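Local coordinates for naphthalene dioxygenase large subunit (Rhodococcus sp., PDB 2B1X), which is the large subunit of a Rieske-type dioxygenase, carrying an Fe2/S2 cluster in one domain and an iron ion in the other, at residues E54-E57 with R58-V62; R279-P282 with E283-E286. All blocks are in the same frame, centred on the assembly; numbering follows the deposited sequence.

Contact 1 of 2, residues E54-E57 with R58-V62; sequences EIPE and RGDYV
E57 and D60 hold each other at the two ends of a type II beta turn, E57-R58-G59-D60, which reverses the chain and feeds it into strand 60-66 of the Rieske domain. Two hydrogen bonds close the reversal. D60 N donates to E57 O over 3.0 Å, the backbone bond that closes the turn, and D60 OD2 accepts from E57 N at 2.8 Å. The carboxylate thus folds back over the turn, its CG anti to the carbonyl carbon (chi1 -75°), and the amide of E57 meets OD2 from above the carboxylate plane, 56° out of it. The other oxygen, OD1, accepts from N102 ND2, so both carboxylate oxygens have partners. G59 takes the third turn position with a positive phi of 98°, where a side chain would run into the preceding carbonyl oxygen.

The close packing lies on the strand side of the turn. CB of I55 sits 3.8 Å from CB of D60, and the CG2 branch of I55 lies 3.7 Å from CA of Y61 and, more loosely, near CG1 of V62. The buried I55 side chain also rests on V73 of strand 69-75, which carries the contact into the sheet. Y61 turns to the other side of its strand, where its ring makes an edge-to-face contact with F106.

The solvent side is formed by the exposed side chains of P56, E57 and R58, which pack less closely, while G59 is buried. The side chain of E57 bends at chi2 and leads away, while R58 runs out extended until NH1 donates to the carbonyl oxygen of E77. P56 is likewise exposed, yet its ring crosses the D60 side chain at about a right angle, with P56 CD 3.0 Å from D60 OD2.

Contact 2 of 2, residues R279-P282 with E283-E286; sequences RLTP and EQVE
T281 and Q284 form a capping box at the start of helix 282-288, just after helix 270-279 has ended. The Q284 side chain can be followed outward from the helix. Its CB lies 3.4 Å from T281 O, CG passes T281 OG1 at 3.5 Å, and CD lies 3.7 Å from the same T281 OG1. Beyond CG the chain is extended (chi2 171°), which carries the amide back past the N-cap residue. There OE1 accepts from T281 N at 2.9 Å, in the carbonyl plane and on a lone pair, while also lying 3.6 Å from CB of L280. At the tip, NE2 donates to F175 O and D178 OD2, tying the cap to helix 174-181.

The return half of the box is longer: Q284 N donates to T281 OG1 over 3.3 Å. The same hydroxyl donates to E283 OE2, on the anti side of that carboxylate. Behind the cap, V285 N binds T281 O at 2.8 Å, and CG2 of V285 packs against CB of L280.

T281 OG1 therefore serves as acceptor and donor at once, and the carboxylate of E283 at the helix's N-terminal end would probably be favoured by the helix dipole.

Overall arrangement
From the N terminus the chain passes strand 47-51 and then makes contact 1, which closes the loop leading into strand 60-66, an inner strand of the four-stranded antiparallel sheet of the Rieske domain. Some 220 residues later, in the catalytic domain, contact 2 closes the short link between helices 270-279 and 282-288 and fastens it to helix 174-181. The two contacts follow in series, neither nesting nor crossing. The centres of contact 1 and contact 2 are about 32 Å apart. The nearest atoms of contact 1 and contact 2 are about 16 Å apart, so they do not touch. Contact 1 nevertheless approaches the catalytic domain, since E54 packs against V190 and P194 of strand 188-199.

Contact 1 of 2, residues E54-E57 with R58-V62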
# COMPACT_ATOMS: atom_id res chain seq x y z
N GLU A 54 20.14 27.88 0.87
CA GLU A 54 20.12 26.54 1.51
C GLU A 54 21.50 25.87 1.54
O GLU A 54 21.78 24.99 2.36
CB GLU A 54 19.14 25.60 0.80
CG GLU A 54 17.68 26.07 0.69
CD GLU A 54 16.80 24.95 0.17
OE1 GLU A 54 16.39 24.08 0.98
OE2 GLU A 54 16.51 24.93 -1.06
N ILE A 55 22.37 26.28 0.61
CA ILE A 55 23.71 25.71 0.49
C ILE A 55 24.73 26.84 0.48
O ILE A 55 25.45 27.05 -0.50
CB ILE A 55 23.79 24.82 -0.76
CG1 ILE A 55 23.27 25.55 -2.01
CG2 ILE A 55 22.92 23.56 -0.51
CD1 ILE A 55 23.58 24.90 -3.34
N PRO A 56 24.79 27.60 1.57
CA PRO A 56 25.61 28.83 1.60
C PRO A 56 27.11 28.58 1.72
O PRO A 56 27.88 29.41 1.24
CB PRO A 56 25.10 29.58 2.83
CG PRO A 56 24.55 28.54 3.74
CD PRO A 56 24.08 27.37 2.85
N GLU A 57 27.52 27.48 2.34
CA GLU A 57 28.93 27.19 2.59
C GLU A 57 29.45 26.13 1.63
O GLU A 57 28.70 25.27 1.16
CB GLU A 57 29.12 26.64 4.00
CG GLU A 57 28.68 27.55 5.13
CD GLU A 57 29.42 28.86 5.11
OE1 GLU A 57 30.68 28.84 5.09
OE2 GLU A 57 28.72 29.91 5.11
N ARG A 58 30.76 26.17 1.38
CA ARG A 58 31.40 25.17 0.55
C ARG A 58 31.23 23.78 1.19
O ARG A 58 31.47 23.59 2.39
CB ARG A 58 32.87 25.54 0.34
CG ARG A 58 33.01 26.86 -0.45
CD ARG A 58 34.40 27.10 -0.99
NE ARG A 58 34.47 28.36 -1.72
CZ ARG A 58 35.50 28.75 -2.45
NH1 ARG A 58 36.58 27.96 -2.56
NH2 ARG A 58 35.46 29.92 -3.06
N GLY A 59 30.77 22.82 0.40
CA GLY A 59 30.47 21.50 0.93
C GLY A 59 28.99 21.24 1.23
O GLY A 59 28.56 20.06 1.34
N ASP A 60 28.22 22.32 1.42
CA ASP A 60 26.77 22.23 1.67
C ASP A 60 26.06 21.56 0.48
O ASP A 60 26.39 21.81 -0.70
CB ASP A 60 26.16 23.61 1.89
CG ASP A 60 26.48 24.21 3.27
OD1 ASP A 60 27.07 23.56 4.16
OD2 ASP A 60 26.17 25.39 3.57
N TYR A 61 25.09 20.71 0.78
CA TYR A 61 24.29 20.10 -0.26
C TYR A 61 22.88 19.80 0.22
O TYR A 61 22.66 19.61 1.43
CB TYR A 61 24.95 18.79 -0.74
CG TYR A 61 24.92 17.70 0.29
CD1 TYR A 61 23.82 16.83 0.39
CD2 TYR A 61 26.01 17.50 1.15
CE1 TYR A 61 23.78 15.81 1.35
CE2 TYR A 61 26.02 16.47 2.08
CZ TYR A 61 24.89 15.63 2.19
OH TYR A 61 24.88 14.61 3.11
N VAL A 62 21.94 19.72 -0.73
CA VAL A 62 20.60 19.21 -0.48
C VAL A 62 20.34 18.21 -1.62
O VAL A 62 20.96 18.30 -2.67
CB VAL A 62 19.51 20.33 -0.47
CG1 VAL A 62 19.68 21.27 0.75
CG2 VAL A 62 19.50 21.16 -1.77

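Contact 2 of 2, residues R279-P282 with E283-E286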
# COMPACT_ATOMS: atom_id res chain seq x y z
N ARG A 279 16.91 49.07 -5.51
CA ARG A 279 17.23 47.86 -6.28
C ARG A 279 16.30 47.64 -7.48
O ARG A 279 16.73 47.13 -8.51
CB ARG A 279 17.24 46.63 -5.37
CG ARG A 279 18.32 46.63 -4.31
CD ARG A 279 18.47 45.31 -3.60
NE ARG A 279 18.83 44.23 -4.52
CZ ARG A 279 20.08 43.92 -4.83
NH1 ARG A 279 21.08 44.61 -4.30
NH2 ARG A 279 20.33 42.91 -5.67
N LEU A 280 15.03 48.03 -7.34
CA LEU A 280 14.04 47.77 -8.39
C LEU A 280 13.85 49.03 -9.23
O LEU A 280 14.16 50.13 -8.77
CB LEU A 280 12.70 47.35 -7.78
CG LEU A 280 12.68 46.14 -6.85
CD1 LEU A 280 11.33 46.06 -6.13
CD2 LEU A 280 12.99 44.84 -7.60
N THR A 281 13.34 48.87 -10.46
CA THR A 281 13.04 50.02 -11.32
C THR A 281 11.80 50.76 -10.81
O THR A 281 10.95 50.16 -10.17
CB THR A 281 12.82 49.64 -12.82
OG1 THR A 281 11.56 48.97 -12.97
CG2 THR A 281 13.89 48.63 -13.32
N PRO A 282 11.70 52.06 -11.10
CA PRO A 282 10.52 52.84 -10.70
C PRO A 282 9.19 52.16 -11.10
O PRO A 282 8.21 52.19 -10.34
CB PRO A 282 10.72 54.18 -11.43
CG PRO A 282 12.21 54.29 -11.58
CD PRO A 282 12.69 52.88 -11.83
N GLU A 283 9.16 51.51 -12.26
CA GLU A 283 7.96 50.78 -12.70
C GLU A 283 7.65 49.60 -11.77
O GLU A 283 6.49 49.41 -11.40
CB GLU A 283 8.10 50.31 -14.15
CG GLU A 283 8.24 51.45 -15.16
CD GLU A 283 9.68 51.91 -15.39
OE1 GLU A 283 9.89 52.71 -16.33
OE2 GLU A 283 10.60 51.48 -14.64
N GLN A 284 8.68 48.85 -11.38
CA GLN A 284 8.52 47.72 -10.45
C GLN A 284 8.07 48.24 -9.09
O GLN A 284 7.14 47.69 -8.49
CB GLN A 284 9.82 46.91 -10.32
CG GLN A 284 10.15 46.12 -11.58
CD GLN A 284 11.52 45.51 -11.55
OE1 GLN A 284 12.48 46.16 -11.15
NE2 GLN A 284 11.63 44.25 -12.00
N VAL A 285 8.70 49.32 -8.64
CA VAL A 285 8.41 49.93 -7.34
C VAL A 285 6.93 50.34 -7.22
O VAL A 285 6.27 50.06 -6.20
CB VAL A 285 9.32 51.15 -7.06
CG1 VAL A 285 8.86 51.91 -5.80
CG2 VAL A 285 10.80 50.73 -6.92
N GLU A 286 6.41 51.02 -8.26
CA GLU A 286 5.02 51.45 -8.25
C GLU A 286 4.00 50.30 -8.36
O GLU A 286 2.90 50.39 -7.81
CB GLU A 286 4.77 52.56 -9.29
CG GLU A 286 5.45 53.89 -8.98
CD GLU A 286 5.32 54.31 -7.52
OE1 GLU A 286 4.18 54.37 -7.00
OE2 GLU A 286 6.37 54.58 -6.89